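Local coordinates for imelysin (Bacteroides ovatus ATCC 8483, PDB 3OYV), which is an imelysin-like outer-membrane protein of a family implicated in bacterial iron uptake, and probably binds metal, at residues 66-70 / 71-75; 54-57 / 58-62; 213-216 / 217-220. One frame throughout, in Å; residues are numbered along the deposited sequence.

Contact 1: 66-70 / 71-75; sequences SPYAS and ALSCV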
ATOM      1  N   SER A  66       0.358  19.918 -19.531  1.00 32.55           N
ATOM      2  CA  SER A  66      -0.633  19.557 -18.519  1.00 33.88           C
ATOM      3  C   SER A  66      -0.701  18.034 -18.401  1.00 34.18           C
ATOM      4  O   SER A  66      -0.548  17.332 -19.413  1.00 33.84           O
ATOM      5  CB  SER A  66      -2.026  20.125 -18.879  1.00 35.91           C
ATOM      6  OG  SER A  66      -3.009  19.723 -17.945  1.00 40.48           O
ATOM      7  N   PRO A  67      -0.902  17.518 -17.175  1.00 32.52           N
ATOM      8  CA  PRO A  67      -1.096  18.220 -15.908  1.00 32.10           C
ATOM      9  C   PRO A  67       0.215  18.592 -15.197  1.00 28.25           C
ATOM     10  O   PRO A  67       0.164  19.179 -14.106  1.00 30.11           O
ATOM     11  CB  PRO A  67      -1.877  17.200 -15.075  1.00 34.31           C
ATOM     12  CG  PRO A  67      -1.400  15.875 -15.585  1.00 34.97           C
ATOM     13  CD  PRO A  67      -0.856  16.060 -16.975  1.00 34.31           C
ATOM     14  N   TYR A  68       1.357  18.252 -15.806  1.00 24.25           N
ATOM     15  CA  TYR A  68       2.676  18.540 -15.221  1.00 20.82           C
ATOM     16  C   TYR A  68       3.523  19.318 -16.200  1.00 19.44           C
ATOM     17  O   TYR A  68       4.208  18.756 -17.071  1.00 19.52           O
ATOM     18  CB  TYR A  68       3.399  17.240 -14.778  1.00 20.34           C
ATOM     19  CG  TYR A  68       2.545  16.464 -13.804  1.00 21.03           C
ATOM     20  CD1 TYR A  68       2.153  17.018 -12.592  1.00 20.62           C
ATOM     21  CD2 TYR A  68       2.063  15.200 -14.126  1.00 22.83           C
ATOM     22  CE1 TYR A  68       1.333  16.335 -11.723  1.00 23.63           C
ATOM     23  CE2 TYR A  68       1.261  14.506 -13.252  1.00 19.95           C
ATOM     24  CZ  TYR A  68       0.879  15.076 -12.061  1.00 21.75           C
ATOM     25  OH  TYR A  68       0.046  14.405 -11.187  1.00 23.51           O
ATOM     26  N   ALA A  69       3.474  20.636 -16.055  1.00 19.54           N
ATOM     27  CA  ALA A  69       4.132  21.543 -16.981  1.00 20.25           C
ATOM     28  C   ALA A  69       5.454  22.107 -16.454  1.00 18.49           C
ATOM     29  O   ALA A  69       6.110  22.884 -17.165  1.00 20.68           O
ATOM     30  CB  ALA A  69       3.178  22.709 -17.319  1.00 22.01           C
ATOM     31  N   SER A  70       5.813  21.726 -15.226  1.00 16.25           N
ATOM     32  CA  SER A  70       7.022  22.224 -14.599  1.00 16.51           C
ATOM     33  C   SER A  70       7.481  21.221 -13.571  1.00 14.90           C
ATOM     34  O   SER A  70       6.689  20.404 -13.095  1.00 15.69           O
ATOM     35  CB  SER A  70       6.754  23.581 -13.917  1.00 17.01           C
ATOM     36  OG  SER A  70       5.899  23.434 -12.800  1.00 18.17           O
ATOM     37  N   ALA A  71       8.741  21.322 -13.175  1.00 14.81           N
ATOM     38  CA  ALA A  71       9.214  20.501 -12.072  1.00 12.92           C
ATOM     39  C   ALA A  71       8.501  20.872 -10.771  1.00 13.96           C
ATOM     40  O   ALA A  71       8.234  20.010  -9.941  1.00 13.28           O
ATOM     41  CB  ALA A  71      10.753  20.595 -11.917  1.00 13.49           C
ATOM     42  N   LEU A  72       8.193  22.161 -10.577  1.00 14.11           N
ATOM     43  CA  LEU A  72       7.424  22.582  -9.416  1.00 15.01           C
ATOM     44  C   LEU A  72       6.098  21.845  -9.338  1.00 15.24           C
ATOM     45  O   LEU A  72       5.728  21.380  -8.269  1.00 15.08           O
ATOM     46  CB  LEU A  72       7.203  24.099  -9.402  1.00 15.49           C
ATOM     47  CG  LEU A  72       6.314  24.626  -8.285  1.00 16.57           C
ATOM     48  CD1 LEU A  72       6.885  24.262  -6.935  1.00 16.26           C
ATOM     49  CD2 LEU A  72       6.088  26.135  -8.404  1.00 17.76           C
ATOM     50  N   SER A  73       5.373  21.747 -10.452  1.00 15.24           N
ATOM     51  CA  SER A  73       4.095  21.031 -10.474  0.60 15.96           C
ATOM     52  C   SER A  73       4.266  19.567 -10.037  1.00 14.90           C
ATOM     53  O   SER A  73       3.479  19.027  -9.240  1.00 17.08           O
ATOM     54  CB  SER A  73       3.511  21.078 -11.883  0.60 16.43           C
ATOM     55  OG  SER A  73       2.238  20.466 -11.921  0.60 20.30           O
ATOM     56  N   CYS A  74       5.314  18.933 -10.556  1.00 14.25           N
ATOM     57  CA  CYS A  74       5.619  17.562 -10.154  1.00 13.24           C
ATOM     58  C   CYS A  74       5.860  17.489  -8.651  1.00 11.62           C
ATOM     59  O   CYS A  74       5.341  16.607  -7.962  1.00 12.35           O
ATOM     60  CB  CYS A  74       6.885  17.044 -10.835  1.00 12.79           C
ATOM     61  SG  CYS A  74       6.748  16.869 -12.602  1.00 14.89           S
ATOM     62  N   VAL A  75       6.655  18.422  -8.115  1.00 12.24           N
ATOM     63  CA  VAL A  75       7.034  18.369  -6.704  1.00 13.12           C
ATOM     64  C   VAL A  75       5.852  18.673  -5.766  1.00 12.88           C
ATOM     65  O   VAL A  75       5.717  18.061  -4.712  1.00 13.85           O
ATOM     66  CB  VAL A  75       8.264  19.271  -6.432  1.00 12.92           C
ATOM     67  CG1 VAL A  75       8.499  19.517  -4.942  1.00 14.58           C
ATOM     68  CG2 VAL A  75       9.492  18.648  -7.098  1.00 13.30           C
TER
HETATM   69  O   HOH W   1       1.569  21.993 -14.434  1.00 26.63           O
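Ser70 and Ser73 meet in a local N-cap contact, where the loop after helix 56-62 turns into helix 71-102. Ser70 OG accepts from Ser73 N at 2.9 Å, a fairly straight bond (N-H...O 161°). The torsion matters here: OG sits between its own backbone N and carbonyl carbon (chi1 68°), which turns it toward the first turn of the helix. From the same residue, Ser70 O takes Cys74 N at 3.2 Å, so side chain and carbonyl each occupy one early amide. This is the classic serine N-cap of an alpha-helix, here opening a long helix of the mainly helical imelysin fold. With an alanine here the hydroxyl is gone, and Ser73 N is likely to lose its capping acceptor, leaving the first turn less firmly fixed.

Water 1 accepts from Ala69 N at 2.8 Å. In the conformer given, one of two, Ser73 OG is hydrogen-bonded to that water and lies at the edge of the Tyr68 ring, near its plane, 3.5 Å from CD1. From another direction Cys74 SG makes an oblique sulfur-aromatic contact, 5.2 Å from the Tyr68 ring centroid. Pro67, which follows a cis peptide bond, lays CG over one face of the same ring, and Phe60 of helix 56-62 meets Tyr68 edge-to-face.

Contact 2: 54-57 / 58-62; sequences ESYA and SLFKA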
ATOM      1  N   GLU A  54       4.812   7.072 -24.581  1.00 20.41           N
ATOM      2  CA  GLU A  54       6.004   7.051 -23.735  1.00 18.97           C
ATOM      3  C   GLU A  54       5.596   6.531 -22.365  1.00 16.49           C
ATOM      4  O   GLU A  54       4.437   6.612 -21.973  1.00 15.57           O
ATOM      5  CB  GLU A  54       6.650   8.457 -23.580  1.00 18.05           C
ATOM      6  CG  GLU A  54       5.760   9.454 -22.907  1.00 18.98           C
ATOM      7  CD  GLU A  54       6.383  10.849 -22.741  1.00 20.77           C
ATOM      8  OE1 GLU A  54       7.610  11.005 -22.948  1.00 23.68           O
ATOM      9  OE2 GLU A  54       5.617  11.763 -22.345  1.00 21.89           O
ATOM     10  N   SER A  55       6.565   6.031 -21.627  1.00 14.39           N
ATOM     11  CA  SER A  55       6.278   5.542 -20.276  1.00 13.56           C
ATOM     12  C   SER A  55       5.818   6.680 -19.372  1.00 12.88           C
ATOM     13  O   SER A  55       6.131   7.863 -19.613  1.00 13.41           O
ATOM     14  CB  SER A  55       7.542   4.928 -19.705  1.00 12.72           C
ATOM     15  OG  SER A  55       8.497   5.941 -19.446  1.00 13.53           O
ATOM     16  N   TYR A  56       5.146   6.355 -18.275  1.00 12.71           N
ATOM     17  CA  TYR A  56       4.752   7.411 -17.345  1.00 11.33           C
ATOM     18  C   TYR A  56       5.994   8.021 -16.672  1.00 12.30           C
ATOM     19  O   TYR A  56       6.004   9.220 -16.368  1.00 10.99           O
ATOM     20  CB  TYR A  56       3.755   6.925 -16.306  1.00 10.84           C
ATOM     21  CG  TYR A  56       2.924   8.028 -15.714  1.00 11.79           C
ATOM     22  CD1 TYR A  56       1.790   8.470 -16.373  1.00 15.79           C
ATOM     23  CD2 TYR A  56       3.278   8.674 -14.538  1.00 12.33           C
ATOM     24  CE1 TYR A  56       1.033   9.465 -15.869  1.00 16.01           C
ATOM     25  CE2 TYR A  56       2.469   9.689 -14.006  1.00 14.35           C
ATOM     26  CZ  TYR A  56       1.358  10.079 -14.697  1.00 15.34           C
ATOM     27  OH  TYR A  56       0.562  11.103 -14.224  1.00 22.12           O
ATOM     28  N   ALA A  57       7.046   7.230 -16.467  1.00 11.91           N
ATOM     29  CA  ALA A  57       8.298   7.741 -15.921  1.00 11.12           C
ATOM     30  C   ALA A  57       8.813   8.852 -16.855  1.00 11.49           C
ATOM     31  O   ALA A  57       9.209   9.930 -16.376  1.00 11.89           O
ATOM     32  CB  ALA A  57       9.329   6.635 -15.765  1.00 11.05           C
ATOM     33  N   SER A  58       8.858   8.578 -18.158  1.00 11.26           N
ATOM     34  CA  SER A  58       9.359   9.572 -19.104  1.00 11.76           C
ATOM     35  C   SER A  58       8.470  10.829 -19.084  1.00 12.60           C
ATOM     36  O   SER A  58       8.977  11.958 -19.128  1.00 13.63           O
ATOM     37  CB  SER A  58       9.456   8.984 -20.504  1.00 13.09           C
ATOM     38  OG  SER A  58      10.488   7.998 -20.616  1.00 16.54           O
ATOM     39  N   LEU A  59       7.156  10.635 -19.032  1.00 12.50           N
ATOM     40  CA  LEU A  59       6.194  11.733 -18.993  1.00 13.64           C
ATOM     41  C   LEU A  59       6.416  12.635 -17.762  1.00 13.83           C
ATOM     42  O   LEU A  59       6.511  13.863 -17.879  1.00 13.85           O
ATOM     43  CB  LEU A  59       4.768  11.140 -19.014  1.00 14.53           C
ATOM     44  CG  LEU A  59       3.580  12.086 -18.981  1.00 18.57           C
ATOM     45  CD1 LEU A  59       2.345  11.336 -19.480  1.00 20.31           C
ATOM     46  CD2 LEU A  59       3.312  12.656 -17.623  1.00 19.89           C
ATOM     47  N   PHE A  60       6.511  12.019 -16.595  1.00 12.36           N
ATOM     48  CA  PHE A  60       6.649  12.766 -15.368  1.00 12.76           C
ATOM     49  C   PHE A  60       7.987  13.492 -15.305  1.00 11.81           C
ATOM     50  O   PHE A  60       8.038  14.640 -14.870  1.00 13.33           O
ATOM     51  CB  PHE A  60       6.458  11.842 -14.176  1.00 12.24           C
ATOM     52  CG  PHE A  60       6.084  12.552 -12.890  1.00 12.18           C
ATOM     53  CD1 PHE A  60       4.838  13.159 -12.736  1.00 14.25           C
ATOM     54  CD2 PHE A  60       6.977  12.612 -11.839  1.00 13.28           C
ATOM     55  CE1 PHE A  60       4.499  13.790 -11.530  1.00 14.96           C
ATOM     56  CE2 PHE A  60       6.645  13.234 -10.673  1.00 13.81           C
ATOM     57  CZ  PHE A  60       5.416  13.817 -10.495  1.00 13.16           C
ATOM     58  N   LYS A  61       9.070  12.830 -15.707  1.00 12.19           N
ATOM     59  CA  LYS A  61      10.375  13.485 -15.714  1.00 11.59           C
ATOM     60  C   LYS A  61      10.487  14.624 -16.718  1.00 13.73           C
ATOM     61  O   LYS A  61      11.264  15.563 -16.508  1.00 14.25           O
ATOM     62  CB  LYS A  61      11.511  12.482 -15.979  1.00 12.35           C
ATOM     63  CG  LYS A  61      11.633  11.499 -14.846  1.00 11.92           C
ATOM     64  CD  LYS A  61      12.789  10.505 -15.028  1.00 12.55           C
ATOM     65  CE  LYS A  61      12.475   9.472 -16.112  1.00 13.26           C
ATOM     66  NZ  LYS A  61      13.631   8.571 -16.371  1.00 14.16           N
ATOM     67  N   ALA A  62       9.765  14.526 -17.824  1.00 13.89           N
ATOM     68  CA  ALA A  62       9.809  15.575 -18.846  1.00 14.01           C
ATOM     69  C   ALA A  62       8.968  16.784 -18.460  1.00 13.94           C
ATOM     70  O   ALA A  62       9.328  17.918 -18.771  1.00 16.26           O
ATOM     71  CB  ALA A  62       9.326  15.037 -20.208  1.00 15.26           C
TER
HETATM   72  O   HOH W   2       9.428   6.125 -22.484  1.00 20.86           O
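Tyr56 and Leu59 form the packed side of the short helix 56-62, while Glu54 and Ser58 face its more exposed, watered side. On the packed side Leu59 CD2 lies over one face of the Tyr56 ring, offset toward the rim. CG of Leu59 stands anti to the backbone N (chi1 180°), and this carries the branched end outward, alongside the ring, where CD1 comes within 4.3 Å of Tyr56 CD1. One residue further on, Phe60 CD1 approaches Tyr56 CE2 obliquely at 4.4 Å. Both rings belong to a larger aromatic group: Trp46 and Tyr50 meet Tyr56 edge-to-face, and Phe290 meets Phe60 with the planes at about 40°. Helix 223-261 adds aliphatic packing, Val230 and Val234 against Phe60, Val234 and Val239 against Ala57.

Three successive backbone bonds, Leu59 N to Ser55 O, Phe60 N to Tyr56 O and Lys61 N to Ala57 O, wind the first turns. The start is an N-cap: the buried Ser55 accepts through OG from Ser58 N at 3.0 Å with an N-H...O angle of 161°, so the cap residue serves two early amides, one through its hydroxyl and one through its carbonyl.

The other side is more exposed and partly bridged by water. Water 2 accepts from Ser55 N and is hydrogen-bonded to Ser58 OG at 2.8 Å. The exposed Glu54 reaches forward along an extended chain that crosses the Leu59 side chain at about a right angle, and its OE2 comes within 3.4 Å of Leu59 CA. Its negative charge close to the N-terminal end of the helix is likely to be favourable to the helix dipole.

Lys61 is the charged link to helix 223-261: its CE folds to 3.3 Å from Ala57 O before NZ leaves for a salt bridge with Asp235.

Contact 3: 213-216 / 217-220; sequences IANN and SNNI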
ATOM      1  N   ILE A 213       8.593  25.608  -0.724  1.00 15.88           N
ATOM      2  CA  ILE A 213       9.006  25.337  -2.106  1.00 15.62           C
ATOM      3  C   ILE A 213       8.308  26.271  -3.107  1.00 15.91           C
ATOM      4  O   ILE A 213       8.947  26.821  -4.014  1.00 16.04           O
ATOM      5  CB  ILE A 213       8.745  23.844  -2.478  1.00 16.68           C
ATOM      6  CG1 ILE A 213       9.572  22.936  -1.562  1.00 17.36           C
ATOM      7  CG2 ILE A 213       9.090  23.592  -3.950  1.00 15.34           C
ATOM      8  CD1 ILE A 213       9.132  21.423  -1.595  1.00 16.19           C
ATOM      9  N   ALA A 214       7.000  26.459  -2.925  1.00 16.98           N
ATOM     10  CA  ALA A 214       6.184  27.238  -3.849  1.00 17.32           C
ATOM     11  C   ALA A 214       6.531  28.742  -3.859  1.00 17.50           C
ATOM     12  O   ALA A 214       6.313  29.397  -4.869  1.00 19.76           O
ATOM     13  CB  ALA A 214       4.679  27.054  -3.537  1.00 20.04           C
ATOM     14  N   ASN A 215       7.100  29.233  -2.760  1.00 17.46           N
ATOM     15  CA  ASN A 215       7.482  30.655  -2.654  1.00 17.62           C
ATOM     16  C   ASN A 215       8.695  30.949  -3.553  1.00 16.51           C
ATOM     17  O   ASN A 215       9.806  30.522  -3.227  1.00 18.69           O
ATOM     18  CB  ASN A 215       7.780  31.000  -1.201  1.00 19.67           C
ATOM     19  CG  ASN A 215       8.098  32.485  -0.983  1.00 21.05           C
ATOM     20  OD1 ASN A 215       8.194  33.265  -1.942  1.00 22.43           O
ATOM     21  ND2 ASN A 215       8.277  32.863   0.268  1.00 25.28           N
ATOM     22  N   ASN A 216       8.466  31.678  -4.655  1.00 18.75           N
ATOM     23  CA  ASN A 216       9.529  32.024  -5.634  1.00 20.86           C
ATOM     24  C   ASN A 216      10.741  32.639  -4.963  1.00 20.94           C
ATOM     25  O   ASN A 216      11.879  32.385  -5.362  1.00 21.20           O
ATOM     26  CB  ASN A 216       9.014  33.001  -6.709  1.00 23.05           C
ATOM     27  CG  ASN A 216       8.051  32.364  -7.678  1.00 26.38           C
ATOM     28  OD1 ASN A 216       7.914  31.135  -7.712  1.00 28.60           O
ATOM     29  ND2 ASN A 216       7.356  33.194  -8.460  1.00 29.90           N
ATOM     30  N   SER A 217      10.501  33.401  -3.899  1.00 19.86           N
ATOM     31  CA  SER A 217      11.571  34.121  -3.229  0.60 19.81           C
ATOM     32  C   SER A 217      12.574  33.219  -2.542  1.00 17.93           C
ATOM     33  O   SER A 217      13.653  33.655  -2.192  1.00 20.11           O
ATOM     34  CB  SER A 217      10.989  35.135  -2.248  0.60 20.02           C
ATOM     35  OG  SER A 217      10.041  35.955  -2.914  0.60 19.50           O
ATOM     36  N   ASN A 218      12.232  31.933  -2.364  1.00 17.00           N
ATOM     37  CA  ASN A 218      13.191  31.019  -1.775  1.00 15.79           C
ATOM     38  C   ASN A 218      14.133  30.355  -2.798  1.00 16.04           C
ATOM     39  O   ASN A 218      15.063  29.670  -2.411  1.00 17.62           O
ATOM     40  CB  ASN A 218      12.472  29.938  -0.969  1.00 17.44           C
ATOM     41  CG  ASN A 218      11.781  30.501   0.251  1.00 17.77           C
ATOM     42  OD1 ASN A 218      12.305  31.416   0.894  1.00 21.38           O
ATOM     43  ND2 ASN A 218      10.612  29.970   0.580  1.00 19.97           N
ATOM     44  N   ASN A 219      13.887  30.604  -4.073  1.00 17.18           N
ATOM     45  CA  ASN A 219      14.831  30.239  -5.128  1.00 18.18           C
ATOM     46  C   ASN A 219      15.104  28.740  -5.284  1.00 15.92           C
ATOM     47  O   ASN A 219      16.147  28.350  -5.796  1.00 17.43           O
ATOM     48  CB  ASN A 219      16.135  31.055  -4.982  1.00 20.78           C
ATOM     49  CG  ASN A 219      15.899  32.550  -5.160  1.00 20.97           C
ATOM     50  OD1 ASN A 219      15.147  32.977  -6.043  1.00 25.52           O
ATOM     51  ND2 ASN A 219      16.509  33.348  -4.299  1.00 30.53           N
ATOM     52  N   ILE A 220      14.143  27.904  -4.888  1.00 15.93           N
ATOM     53  CA  ILE A 220      14.271  26.456  -5.018  1.00 15.44           C
ATOM     54  C   ILE A 220      13.145  25.818  -5.807  1.00 16.66           C
ATOM     55  O   ILE A 220      12.935  24.619  -5.688  1.00 16.97           O
ATOM     56  CB  ILE A 220      14.441  25.746  -3.667  1.00 15.30           C
ATOM     57  CG1 ILE A 220      13.256  26.004  -2.722  1.00 16.23           C
ATOM     58  CG2 ILE A 220      15.750  26.177  -3.019  1.00 17.65           C
ATOM     59  CD1 ILE A 220      13.189  25.007  -1.589  1.00 17.56           C
TER
HETATM   60  O   HOH W   3      11.336  28.437  -4.181  1.00 16.77           O
HETATM   61  O   HOH W   4       8.528  30.862   2.323  1.00 28.43           O
HETATM   62  O   HOH W   5       7.564  35.779  -3.066  1.00 46.41           O
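Asn215 and Ser217 open a tight polar turn where helix 189-214 ends, and direct hydrogen bonds set its shape. Asn215 OD1 accepts from Ser217 N at 3.0 Å, with the donor standing above the carbonyl plane and the bond somewhat bent (149°); this is an Asx turn, leading into a 3-10 turn. CG lies anti to the backbone N (chi1 -176°), which swings the amide forward over the next residues. The backbone oxygen of Asn215 takes Asn218 N at 2.9 Å, and Asn216 O takes Asn219 N; these two i to i+3 bonds describe the short 3-10 turn, and in both the donor again lies well out of the carbonyl plane.

Between side chains, Asn215 and Asn218 cross at about a right angle, their amide planes 57° apart, with Asn218 ND2 3.5 Å from Asn215 CB. That ND2 donates to Tyr212 O, tying the turn back to the end of the helix, while Asn216 OD1 is held by Asn221 ND2.

Water does the bridging. Water 3 donates to Ile213 O and to Asn215 O and accepts from Ile220 N at 2.9 Å, joining the last helical turn to the returning chain. Water 4 accepts from both Asn215 ND2 and Asn218 ND2, and water 5 donates to Asn215 OD1.

The apolar part is small: Ile213 CG1 meets Ile220 CD1 at 4.2 Å, the chains crossing nearly at right angles, beside Ile153 of helix 149-156. The buried Ile220 O has no partner in the model. The chemistry implies an exposed reversal shaped by amides and ordered water, fastened to the protein interior through its two isoleucines.

Overall arrangement
Two helix starts and one helix end illustrate how local polar chemistry shapes a helical fold. Contacts 1 and 2 both use a serine N-cap and touch each other, with centres about 12 Å apart; they adjoin through an aromatic seam. Helix 223-261 touches all three contacts. Contact 3 sits further out, its centre about 32 Å from that of the chain, and is mostly surface, relying on asparagines and water. It still meets contact 1, where Ile213 packs on Leu72 and Val75, but it does not touch contact 2, the nearest atoms being about 12 Å apart. Contact 1 thus lies between the other two.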